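PDB 3B55: succinoglycan biosynthesis protein from Bacillus cereus ATCC 14579, which binds a calcium ion and belongs to the erythromycin esterase-like family, although its own reaction and substrate remain unestablished. Local coordinates for residues L122-L127 with K165-I169; D172-V176 with I261-F265; Y187-N192 with Y244-S249; Q382-R388 with D428-Q434. The protein carries 1 engineered substitution. All coordinates share one frame; numbering follows the deposited sequence.

Interaction 1: residues L122-L127 with K165-I169; sequences LDRYVL and KVRVI
Asp123, on helix 116-128, reaches across to strand 167-172 and is bonded there through both carboxylate oxygens. Its CB lies 3.4 Å from Val168 O. CG stands anti to the backbone N (chi1 -170°), which carries the carboxylate over to the strand. OD1 takes the Val168 N-H in a nearly straight bond of 2.9 Å between Val168 N and Asp123 OD1, the donor arriving from above the carboxylate plane. OD2 offers its syn lone pair to Arg167 NH2 at 2.7 Å, a salt bridge in which the carboxylate and guanidinium planes are 47° apart. Arg167 bends at chi2 and chi3, folding its guanidinium back toward the helix, and Leu127 CD2 sits at the edge of that group, 3.7 Å from Arg167 NE. Next to the polar pair, Val168 points at the helix with its methyls divided: CG1 meets Leu122 CB at 3.9 Å, while CG2 meets Val126 CG2 at 4.0 Å. At the margin Leu127 CD1 rests on Lys165 CD; the lysine NZ bonds to Asn157 O. Helix 144-158 adds Ile153 against Val126. Helix and strand run nearly antiparallel (169°), as expected where a helix packs on the outermost parallel strand of an alpha/beta sheet.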
# COMPACT_ATOMS: atom_id res chain seq x y z
N LEU A 122 -13.04 -3.98 -6.61
CA LEU A 122 -13.21 -4.06 -5.17
C LEU A 122 -14.04 -2.87 -4.74
O LEU A 122 -14.86 -2.96 -3.83
CB LEU A 122 -11.85 -4.04 -4.47
CG LEU A 122 -10.86 -5.15 -4.86
CD1 LEU A 122 -9.55 -4.95 -4.12
CD2 LEU A 122 -11.46 -6.51 -4.54
N ASP A 123 -13.82 -1.74 -5.41
CA ASP A 123 -14.55 -0.52 -5.12
C ASP A 123 -16.02 -0.73 -5.45
O ASP A 123 -16.91 -0.31 -4.71
CB ASP A 123 -13.98 0.63 -5.96
CG ASP A 123 -14.51 1.98 -5.53
OD1 ASP A 123 -14.48 2.27 -4.32
OD2 ASP A 123 -14.94 2.76 -6.41
N ARG A 124 -16.28 -1.40 -6.57
CA ARG A 124 -17.64 -1.69 -7.00
C ARG A 124 -18.31 -2.60 -5.97
O ARG A 124 -19.51 -2.49 -5.71
CB ARG A 124 -17.61 -2.36 -8.37
CG ARG A 124 -18.97 -2.83 -8.88
CD ARG A 124 -18.89 -3.25 -10.34
NE ARG A 124 -20.15 -3.80 -10.84
CZ ARG A 124 -20.57 -5.04 -10.61
NH1 ARG A 124 -19.82 -5.86 -9.89
NH2 ARG A 124 -21.73 -5.45 -11.10
N TYR A 125 -17.53 -3.50 -5.37
CA TYR A 125 -18.06 -4.41 -4.36
C TYR A 125 -18.44 -3.69 -3.06
O TYR A 125 -19.48 -3.99 -2.47
CB TYR A 125 -17.04 -5.51 -4.05
CG TYR A 125 -17.41 -6.34 -2.85
CD1 TYR A 125 -18.44 -7.29 -2.91
CD2 TYR A 125 -16.77 -6.15 -1.63
CE1 TYR A 125 -18.82 -8.01 -1.78
CE2 TYR A 125 -17.14 -6.87 -0.49
CZ TYR A 125 -18.16 -7.79 -0.58
OH TYR A 125 -18.53 -8.49 0.56
N VAL A 126 -17.62 -2.75 -2.59
CA VAL A 126 -17.95 -2.05 -1.36
C VAL A 126 -18.99 -0.96 -1.57
O VAL A 126 -19.54 -0.43 -0.62
CB VAL A 126 -16.69 -1.42 -0.69
CG1 VAL A 126 -15.71 -2.52 -0.29
CG2 VAL A 126 -16.04 -0.41 -1.61
N LEU A 127 -19.25 -0.63 -2.83
CA LEU A 127 -20.23 0.40 -3.15
C LEU A 127 -21.60 -0.21 -3.41
O LEU A 127 -22.62 0.33 -2.98
CB LEU A 127 -19.82 1.19 -4.40
CG LEU A 127 -19.14 2.55 -4.27
CD1 LEU A 127 -19.99 3.45 -3.39
CD2 LEU A 127 -17.75 2.40 -3.69
N LYS A 165 -18.90 7.71 2.60
CA LYS A 165 -18.53 6.39 2.13
C LYS A 165 -17.02 6.24 1.96
O LYS A 165 -16.32 7.21 1.70
CB LYS A 165 -19.18 6.09 0.78
CG LYS A 165 -20.70 5.95 0.78
CD LYS A 165 -21.16 5.60 -0.63
CE LYS A 165 -22.67 5.44 -0.76
NZ LYS A 165 -23.16 4.14 -0.23
N VAL A 166 -16.54 5.01 2.11
CA VAL A 166 -15.13 4.70 1.97
C VAL A 166 -14.89 4.14 0.57
O VAL A 166 -15.56 3.18 0.17
CB VAL A 166 -14.68 3.65 3.00
CG1 VAL A 166 -13.22 3.26 2.76
CG2 VAL A 166 -14.89 4.20 4.41
N ARG A 167 -13.96 4.74 -0.17
CA ARG A 167 -13.64 4.29 -1.53
C ARG A 167 -12.39 3.42 -1.50
O ARG A 167 -11.49 3.63 -0.68
CB ARG A 167 -13.37 5.49 -2.44
CG ARG A 167 -14.44 6.57 -2.43
CD ARG A 167 -15.79 6.05 -2.90
NE ARG A 167 -15.76 5.45 -4.23
CZ ARG A 167 -15.31 6.06 -5.33
NH1 ARG A 167 -14.83 7.30 -5.26
NH2 ARG A 167 -15.34 5.43 -6.49
N VAL A 168 -12.33 2.44 -2.39
CA VAL A 168 -11.17 1.55 -2.46
C VAL A 168 -10.39 1.80 -3.73
O VAL A 168 -10.89 1.62 -4.84
CB VAL A 168 -11.59 0.07 -2.41
CG1 VAL A 168 -10.41 -0.82 -2.75
CG2 VAL A 168 -12.10 -0.26 -1.03
N ILE A 169 -9.14 2.22 -3.57
CA ILE A 169 -8.26 2.50 -4.71
C ILE A 169 -7.03 1.59 -4.72
O ILE A 169 -6.56 1.15 -3.67
CB ILE A 169 -7.76 3.99 -4.68
CG1 ILE A 169 -8.94 4.96 -4.87
CG2 ILE A 169 -6.71 4.22 -5.75
CD1 ILE A 169 -9.62 5.34 -3.58

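Interaction 2: residues D172-V176 with I261-F265; sequences DIQSV and IIEQF
Val176 and Phe265 make the tightest apolar touch here, Val176 CG2 lying 3.4 Å from Phe265 CB. Val176 CG2 also reaches Ile261 CG2 at 4.0 Å, and Val176 CG1 touches Ile262 CG1, the two side chains crossing at about a right angle. Ile261 CG2 is shared, since Ile173 CG2 approaches it as well, at 4.1 Å. With its CG1 placed between the backbone N and the carbonyl carbon (chi1 53°), Ile173 lays CD1 against the helix backbone, 3.6 Å from Gln264 O.

Contacts between ring and backbone form the second kind. Phe265 presents the edge of its ring to the loop: Ile173 O lies in the ring plane, 3.3 Å from Phe265 CD2, and Gln174 O approaches Phe265 CE2 at the same rim. No hydrogen bond joins the two segments.

Polar ties run elsewhere. Asp172 OD1 accepts from Ile173 N at 2.6 Å and from His283 NE2, while Ser175 OG bonds to Asp117 OD2. The Gln174 side chain comes within about 7 Å of the bound calcium ion. The loop leaves the C-terminal end of a sheet strand, where alpha/beta folds commonly place their sites; it packs on helix 250-268 on one side, while Gln174 lies near the calcium site.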
# COMPACT_ATOMS: atom_id res chain seq x y z
N ASP A 172 -1.05 0.07 -7.27
CA ASP A 172 -0.08 -0.73 -8.01
C ASP A 172 -0.40 -0.86 -9.50
O ASP A 172 -1.56 -0.73 -9.91
CB ASP A 172 0.04 -2.12 -7.40
CG ASP A 172 1.42 -2.71 -7.59
OD1 ASP A 172 2.18 -2.17 -8.42
OD2 ASP A 172 1.74 -3.72 -6.93
N ILE A 173 0.63 -1.13 -10.29
CA ILE A 173 0.50 -1.25 -11.75
C ILE A 173 1.20 -2.47 -12.35
O ILE A 173 1.95 -2.34 -13.32
CB ILE A 173 1.08 -0.02 -12.44
CG1 ILE A 173 2.51 0.21 -11.96
CG2 ILE A 173 0.22 1.20 -12.17
CD1 ILE A 173 3.27 1.27 -12.72
N GLN A 174 0.97 -3.66 -11.80
CA GLN A 174 1.61 -4.85 -12.34
C GLN A 174 0.88 -5.27 -13.61
O GLN A 174 1.29 -6.20 -14.30
CB GLN A 174 1.58 -5.96 -11.29
CG GLN A 174 1.95 -5.47 -9.89
CD GLN A 174 2.95 -6.36 -9.19
OE1 GLN A 174 4.09 -6.51 -9.64
NE2 GLN A 174 2.54 -6.97 -8.08
N SER A 175 -0.20 -4.56 -13.91
CA SER A 175 -1.01 -4.84 -15.09
C SER A 175 -2.06 -3.75 -15.31
O SER A 175 -2.33 -2.93 -14.43
CB SER A 175 -1.72 -6.19 -14.95
OG SER A 175 -2.70 -6.13 -13.94
N VAL A 176 -2.62 -3.73 -16.51
CA VAL A 176 -3.65 -2.77 -16.89
C VAL A 176 -4.70 -3.57 -17.65
O VAL A 176 -4.67 -3.65 -18.88
CB VAL A 176 -3.10 -1.69 -17.83
CG1 VAL A 176 -4.23 -0.75 -18.23
CG2 VAL A 176 -1.98 -0.93 -17.14
N ILE A 261 -2.64 5.64 -15.73
CA ILE A 261 -2.20 4.31 -15.33
C ILE A 261 -1.52 3.58 -16.49
O ILE A 261 -0.53 2.88 -16.29
CB ILE A 261 -3.39 3.47 -14.82
CG1 ILE A 261 -3.94 4.08 -13.53
CG2 ILE A 261 -2.95 2.03 -14.58
CD1 ILE A 261 -2.98 4.06 -12.35
N ILE A 262 -2.06 3.74 -17.70
CA ILE A 262 -1.51 3.11 -18.89
C ILE A 262 -0.10 3.64 -19.16
O ILE A 262 0.78 2.87 -19.56
CB ILE A 262 -2.40 3.39 -20.13
CG1 ILE A 262 -3.85 3.02 -19.81
CG2 ILE A 262 -1.89 2.58 -21.31
CD1 ILE A 262 -4.84 3.43 -20.88
N GLU A 263 0.11 4.94 -18.97
CA GLU A 263 1.44 5.52 -19.17
C GLU A 263 2.40 5.00 -18.10
O GLU A 263 3.57 4.73 -18.39
CB GLU A 263 1.39 7.04 -19.07
CG GLU A 263 0.70 7.75 -20.23
CD GLU A 263 0.80 9.26 -20.09
OE1 GLU A 263 1.88 9.82 -20.39
OE2 GLU A 263 -0.19 9.87 -19.65
N GLN A 264 1.90 4.88 -16.87
CA GLN A 264 2.73 4.40 -15.77
C GLN A 264 3.20 2.99 -16.06
O GLN A 264 4.37 2.66 -15.86
CB GLN A 264 1.95 4.42 -14.46
CG GLN A 264 1.68 5.82 -13.89
CD GLN A 264 0.81 5.77 -12.66
OE1 GLN A 264 0.35 4.70 -12.25
NE2 GLN A 264 0.55 6.93 -12.07
N PHE A 265 2.28 2.16 -16.55
CA PHE A 265 2.62 0.79 -16.86
C PHE A 265 3.60 0.68 -18.03
O PHE A 265 4.62 0.01 -17.92
CB PHE A 265 1.34 -0.02 -17.15
CG PHE A 265 1.60 -1.44 -17.57
CD1 PHE A 265 1.81 -1.76 -18.91
CD2 PHE A 265 1.69 -2.45 -16.62
CE1 PHE A 265 2.11 -3.07 -19.30
CE2 PHE A 265 1.99 -3.76 -17.00
CZ PHE A 265 2.20 -4.07 -18.34

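Interaction 3: residues Y187-N192 with Y244-S249; sequences YIKANN and YLNGKS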
# COMPACT_ATOMS: atom_id res chain seq x y z
N TYR A 187 -16.52 6.65 -21.54
CA TYR A 187 -16.67 8.07 -21.26
C TYR A 187 -16.58 8.95 -22.51
O TYR A 187 -17.20 10.00 -22.58
CB TYR A 187 -15.60 8.52 -20.26
CG TYR A 187 -15.77 9.94 -19.77
CD1 TYR A 187 -16.60 10.24 -18.69
CD2 TYR A 187 -15.10 10.99 -20.40
CE1 TYR A 187 -16.75 11.56 -18.24
CE2 TYR A 187 -15.24 12.30 -19.96
CZ TYR A 187 -16.06 12.58 -18.88
OH TYR A 187 -16.19 13.88 -18.45
N ILE A 188 -15.79 8.51 -23.50
CA ILE A 188 -15.64 9.26 -24.73
C ILE A 188 -16.86 9.05 -25.62
O ILE A 188 -17.33 9.96 -26.29
CB ILE A 188 -14.38 8.81 -25.51
CG1 ILE A 188 -13.14 8.98 -24.62
CG2 ILE A 188 -14.25 9.61 -26.79
CD1 ILE A 188 -11.83 8.73 -25.34
N LYS A 189 -17.35 7.82 -25.60
CA LYS A 189 -18.51 7.43 -26.38
C LYS A 189 -19.73 8.23 -25.90
O LYS A 189 -20.52 8.71 -26.71
CB LYS A 189 -18.75 5.92 -26.19
CG LYS A 189 -19.77 5.30 -27.12
CD LYS A 189 -19.80 3.77 -26.97
CE LYS A 189 -18.46 3.13 -27.35
NZ LYS A 189 -18.52 1.64 -27.37
N ALA A 190 -19.83 8.38 -24.59
CA ALA A 190 -20.94 9.10 -23.97
C ALA A 190 -20.81 10.63 -24.01
O ALA A 190 -21.81 11.33 -24.19
CB ALA A 190 -21.11 8.63 -22.52
N ASN A 191 -19.60 11.16 -23.84
CA ASN A 191 -19.44 12.61 -23.85
C ASN A 191 -19.00 13.28 -25.15
O ASN A 191 -19.26 14.46 -25.35
CB ASN A 191 -18.48 13.05 -22.74
CG ASN A 191 -19.10 12.97 -21.37
OD1 ASN A 191 -19.41 11.88 -20.87
ND2 ASN A 191 -19.32 14.12 -20.74
N ASN A 192 -18.33 12.54 -26.02
CA ASN A 192 -17.87 13.11 -27.29
C ASN A 192 -17.47 11.98 -28.23
O ASN A 192 -16.30 11.83 -28.59
CB ASN A 192 -16.66 14.02 -27.05
CG ASN A 192 -16.29 14.84 -28.27
OD1 ASN A 192 -16.68 14.53 -29.39
ND2 ASN A 192 -15.51 15.90 -28.05
N TYR A 244 -14.46 19.72 -24.45
CA TYR A 244 -15.51 19.02 -25.19
C TYR A 244 -15.85 17.70 -24.48
O TYR A 244 -16.61 16.89 -25.00
CB TYR A 244 -15.05 18.71 -26.62
CG TYR A 244 -14.29 19.83 -27.29
CD1 TYR A 244 -14.94 21.00 -27.72
CD2 TYR A 244 -12.92 19.73 -27.50
CE1 TYR A 244 -14.22 22.03 -28.35
CE2 TYR A 244 -12.20 20.75 -28.13
CZ TYR A 244 -12.85 21.89 -28.55
OH TYR A 244 -12.13 22.89 -29.16
N LEU A 245 -15.27 17.51 -23.30
CA LEU A 245 -15.47 16.30 -22.51
C LEU A 245 -15.89 16.60 -21.06
O LEU A 245 -15.78 15.74 -20.20
CB LEU A 245 -14.18 15.49 -22.49
CG LEU A 245 -13.72 14.78 -23.76
CD1 LEU A 245 -12.27 14.35 -23.62
CD2 LEU A 245 -14.62 13.58 -24.03
N ASN A 246 -16.37 17.82 -20.80
CA ASN A 246 -16.79 18.21 -19.45
C ASN A 246 -15.57 18.02 -18.54
O ASN A 246 -15.62 17.30 -17.53
CB ASN A 246 -17.97 17.34 -18.98
CG ASN A 246 -18.57 17.82 -17.67
OD1 ASN A 246 -18.49 19.00 -17.32
ND2 ASN A 246 -19.20 16.90 -16.94
N GLY A 247 -14.49 18.68 -18.92
CA GLY A 247 -13.23 18.60 -18.19
C GLY A 247 -13.11 19.12 -16.77
O GLY A 247 -12.27 18.65 -16.02
N LYS A 248 -13.93 20.09 -16.37
CA LYS A 248 -13.83 20.62 -15.01
C LYS A 248 -14.47 19.68 -13.99
O LYS A 248 -14.38 19.91 -12.79
CB LYS A 248 -14.50 22.00 -14.91
CG LYS A 248 -13.95 23.07 -15.87
CD LYS A 248 -14.74 24.39 -15.77
CE LYS A 248 -14.08 25.42 -14.84
NZ LYS A 248 -14.07 25.04 -13.40
N SER A 249 -15.12 18.62 -14.48
CA SER A 249 -15.81 17.67 -13.60
C SER A 249 -14.90 16.65 -12.93
O SER A 249 -13.76 16.45 -13.31
CB SER A 249 -16.90 16.93 -14.38
OG SER A 249 -16.35 16.04 -15.34
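The Tyr187 ring has Leu245 O near its plane at the hydroxyl edge, and the amide end of Asn191 over one face, offset toward the rim. The phenol hydroxyl donates to that carbonyl, with 2.6 Å between Tyr187 OH and Leu245 O, and meets it almost head-on at a C=O...O angle of 166°. CG anti to the backbone N (chi1 -173°) swings the ring off helix 178-192 toward the loop. The same ring brings CE2 to 4.2 Å from Leu245 CB, so one tyrosine supplies both a polar and an apolar touch. The Asn191 and Asn246 amides lie almost parallel.

A steeper meeting occurs at the other flat pair. The Asn192 and Tyr244 side chains run alongside each other, pointing the same way, with the amide and ring planes 77° apart. Asn192 ND2 comes 3.2 Å from Tyr244 CB and makes a weak hydrogen bond of 3.4 Å to Tyr244 O. Between the polar groups, Leu245 inserts its CD2, 3.7 Å from Asn192 CB and 4.1 Å from Asn191 CB.

Beyond Leu245 the chain makes a type I turn from Asn246 to Ser249. Ser249 OG donates to Asn246 O at 2.6 Å and, as N-cap of helix 250-268, weakly caps Phe252 N. Phe252 and Ile255 of that helix touch Tyr187, while Leu238 of helix 221-240 touches Ile188 and Leu245; the contact therefore packs the C-terminal part of helix 178-192 against the connection between these two helices.

Interaction 4: residues Q382-R388 with D428-Q434; sequences QFFIDLR and DILVQIQ
Two neighbouring antiparallel strands, 382-386 and 429-433, pair near one side of the central mixed sheet, their short axes 4.6 Å apart. Phe383 with Gln432 and Ile385 with Leu430 are hydrogen-bonded pairs; the shortest of their bonds runs from Gln432 N to Phe383 O at 2.8 Å. Phe384 with Val431 is a non-hydrogen-bonded pair, with Phe384 CB 3.5 Å from Val431 CG2. On the opposite face of the sheet, Phe383 lays its ring over its partner in a CH-pi contact, Gln432 CB standing 3.8 Å from the ring centroid. Phe383 chi1 of 64° sets CG between the backbone N and the carbonyl carbon, folding the ring toward Gln432. Phe375 of helix 371-376 packs on this side, against Phe383, Ile385, Leu430 and Gln432.

The mixed sheet continues on both flanks: strand 51-53 bonds to Gln382 and Phe384, and strand 336-344, running parallel to 429-433, bonds to Ile429. Past the paired region Leu387 N donates to Asp428 O at 2.9 Å, and Leu387 CD1 rests 4.1 Å from Leu430 CB. Asp386 forms an Asx turn, OD1 accepting from Arg388 N as well as from Arg388 NE at 3.0 Å, while OD2 takes Arg388 NH2 in a side-on salt bridge. Held in this way, the guanidinium lays one face over Asp428 CB, and Arg388 NH2 also reaches Met71 O. Asp428 OD2 accepts from Ser338 N.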
# COMPACT_ATOMS: atom_id res chain seq x y z
N GLN A 382 0.25 -6.85 22.48
CA GLN A 382 0.20 -5.88 21.38
C GLN A 382 0.20 -4.47 21.97
O GLN A 382 -0.37 -4.24 23.05
CB GLN A 382 -1.08 -6.03 20.54
CG GLN A 382 -1.42 -7.42 20.07
CD GLN A 382 -2.10 -8.24 21.13
OE1 GLN A 382 -2.80 -7.70 22.00
NE2 GLN A 382 -1.91 -9.55 21.08
N PHE A 383 0.81 -3.53 21.26
CA PHE A 383 0.85 -2.15 21.72
C PHE A 383 1.38 -1.25 20.63
O PHE A 383 1.97 -1.72 19.66
CB PHE A 383 1.75 -2.01 22.95
CG PHE A 383 3.20 -2.33 22.68
CD1 PHE A 383 3.66 -3.64 22.72
CD2 PHE A 383 4.10 -1.31 22.38
CE1 PHE A 383 5.00 -3.94 22.46
CE2 PHE A 383 5.44 -1.59 22.12
CZ PHE A 383 5.90 -2.91 22.16
N PHE A 384 1.14 0.05 20.76
CA PHE A 384 1.68 0.99 19.79
C PHE A 384 2.33 2.13 20.55
O PHE A 384 2.15 2.27 21.76
CB PHE A 384 0.62 1.49 18.81
CG PHE A 384 -0.51 2.26 19.43
CD1 PHE A 384 -1.51 1.61 20.15
CD2 PHE A 384 -0.63 3.62 19.19
CE1 PHE A 384 -2.61 2.31 20.62
CE2 PHE A 384 -1.74 4.33 19.66
CZ PHE A 384 -2.73 3.67 20.37
N ILE A 385 3.12 2.93 19.84
CA ILE A 385 3.82 4.02 20.49
C ILE A 385 4.21 5.10 19.50
O ILE A 385 4.43 4.82 18.32
CB ILE A 385 5.10 3.48 21.17
CG1 ILE A 385 5.91 4.63 21.77
CG2 ILE A 385 5.92 2.68 20.17
CD1 ILE A 385 6.87 4.17 22.85
N ASP A 386 4.28 6.33 19.99
CA ASP A 386 4.65 7.46 19.14
C ASP A 386 6.17 7.60 19.20
O ASP A 386 6.72 8.06 20.21
CB ASP A 386 4.00 8.75 19.65
CG ASP A 386 4.08 9.87 18.63
OD1 ASP A 386 5.07 9.93 17.88
OD2 ASP A 386 3.14 10.70 18.58
N LEU A 387 6.84 7.20 18.13
CA LEU A 387 8.30 7.28 18.06
C LEU A 387 8.79 8.73 18.06
O LEU A 387 9.92 9.02 18.44
CB LEU A 387 8.80 6.57 16.79
CG LEU A 387 8.39 5.10 16.62
CD1 LEU A 387 8.91 4.56 15.30
CD2 LEU A 387 8.92 4.27 17.78
N ARG A 388 7.92 9.64 17.63
CA ARG A 388 8.29 11.05 17.58
C ARG A 388 8.40 11.66 18.97
O ARG A 388 8.98 12.73 19.14
CB ARG A 388 7.25 11.83 16.78
CG ARG A 388 7.14 11.42 15.33
CD ARG A 388 5.89 12.00 14.71
NE ARG A 388 4.71 11.60 15.46
CZ ARG A 388 3.46 11.93 15.14
NH1 ARG A 388 3.22 12.68 14.07
NH2 ARG A 388 2.45 11.52 15.91
N ASP A 428 6.60 7.29 12.17
CA ASP A 428 6.18 8.23 13.21
C ASP A 428 5.52 7.40 14.32
O ASP A 428 5.62 7.73 15.50
CB ASP A 428 5.13 9.22 12.66
CG ASP A 428 5.65 10.03 11.49
OD1 ASP A 428 6.72 10.67 11.62
OD2 ASP A 428 4.98 10.04 10.43
N ILE A 429 4.86 6.31 13.94
CA ILE A 429 4.17 5.47 14.91
C ILE A 429 4.43 3.99 14.67
O ILE A 429 4.32 3.52 13.54
CB ILE A 429 2.65 5.74 14.85
CG1 ILE A 429 2.40 7.23 15.11
CG2 ILE A 429 1.90 4.86 15.87
CD1 ILE A 429 0.99 7.68 14.78
N LEU A 430 4.76 3.27 15.74
CA LEU A 430 5.01 1.83 15.62
C LEU A 430 4.01 0.98 16.41
O LEU A 430 3.72 1.26 17.57
CB LEU A 430 6.42 1.46 16.09
CG LEU A 430 6.69 -0.04 15.85
CD1 LEU A 430 7.52 -0.23 14.59
CD2 LEU A 430 7.39 -0.65 17.05
N VAL A 431 3.51 -0.05 15.75
CA VAL A 431 2.58 -0.98 16.36
C VAL A 431 3.27 -2.33 16.43
O VAL A 431 3.58 -2.93 15.40
CB VAL A 431 1.29 -1.10 15.53
CG1 VAL A 431 0.41 -2.20 16.10
CG2 VAL A 431 0.57 0.24 15.52
N GLN A 432 3.54 -2.80 17.65
CA GLN A 432 4.22 -4.08 17.85
C GLN A 432 3.23 -5.19 18.20
O GLN A 432 2.36 -5.02 19.04
CB GLN A 432 5.26 -3.95 18.98
CG GLN A 432 6.02 -5.24 19.30
CD GLN A 432 7.13 -5.55 18.29
OE1 GLN A 432 7.70 -6.64 18.30
NE2 GLN A 432 7.45 -4.58 17.44
N ILE A 433 3.39 -6.33 17.53
CA ILE A 433 2.55 -7.50 17.76
C ILE A 433 3.55 -8.62 18.08
O ILE A 433 4.27 -9.09 17.20
CB ILE A 433 1.71 -7.83 16.50
CG1 ILE A 433 0.92 -6.60 16.09
CG2 ILE A 433 0.74 -8.98 16.78
CD1 ILE A 433 0.13 -6.78 14.82
N GLN A 434 3.60 -9.01 19.34
CA GLN A 434 4.56 -10.00 19.80
C GLN A 434 4.43 -11.41 19.23
O GLN A 434 5.43 -12.11 19.09
CB GLN A 434 4.56 -10.03 21.33
CG GLN A 434 4.70 -8.64 21.96
CD GLN A 434 6.07 -8.00 21.73
OE1 GLN A 434 6.64 -8.08 20.65
NE2 GLN A 434 6.59 -7.33 22.77

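Overall arrangement
Following the chain from the N terminus, interaction 1 closes first, returning the chain from helix 116-128 to the outermost strand 167-172 of the mixed sheet. That strand runs straight into the loop that opens interaction 2, which is completed only when helix 250-268 arrives. Interaction 3 opens and closes within this long, largely helical excursion, joining helix 178-192 to the connection before helix 250-268, with nearest atoms about 10 Å from interaction 2. Interaction 4 comes last, in series with the others, and pairs two strands toward the sheet's other side. Interactions 1 and 4 reach the same sheet, their centres 29 Å apart; no contacts cross.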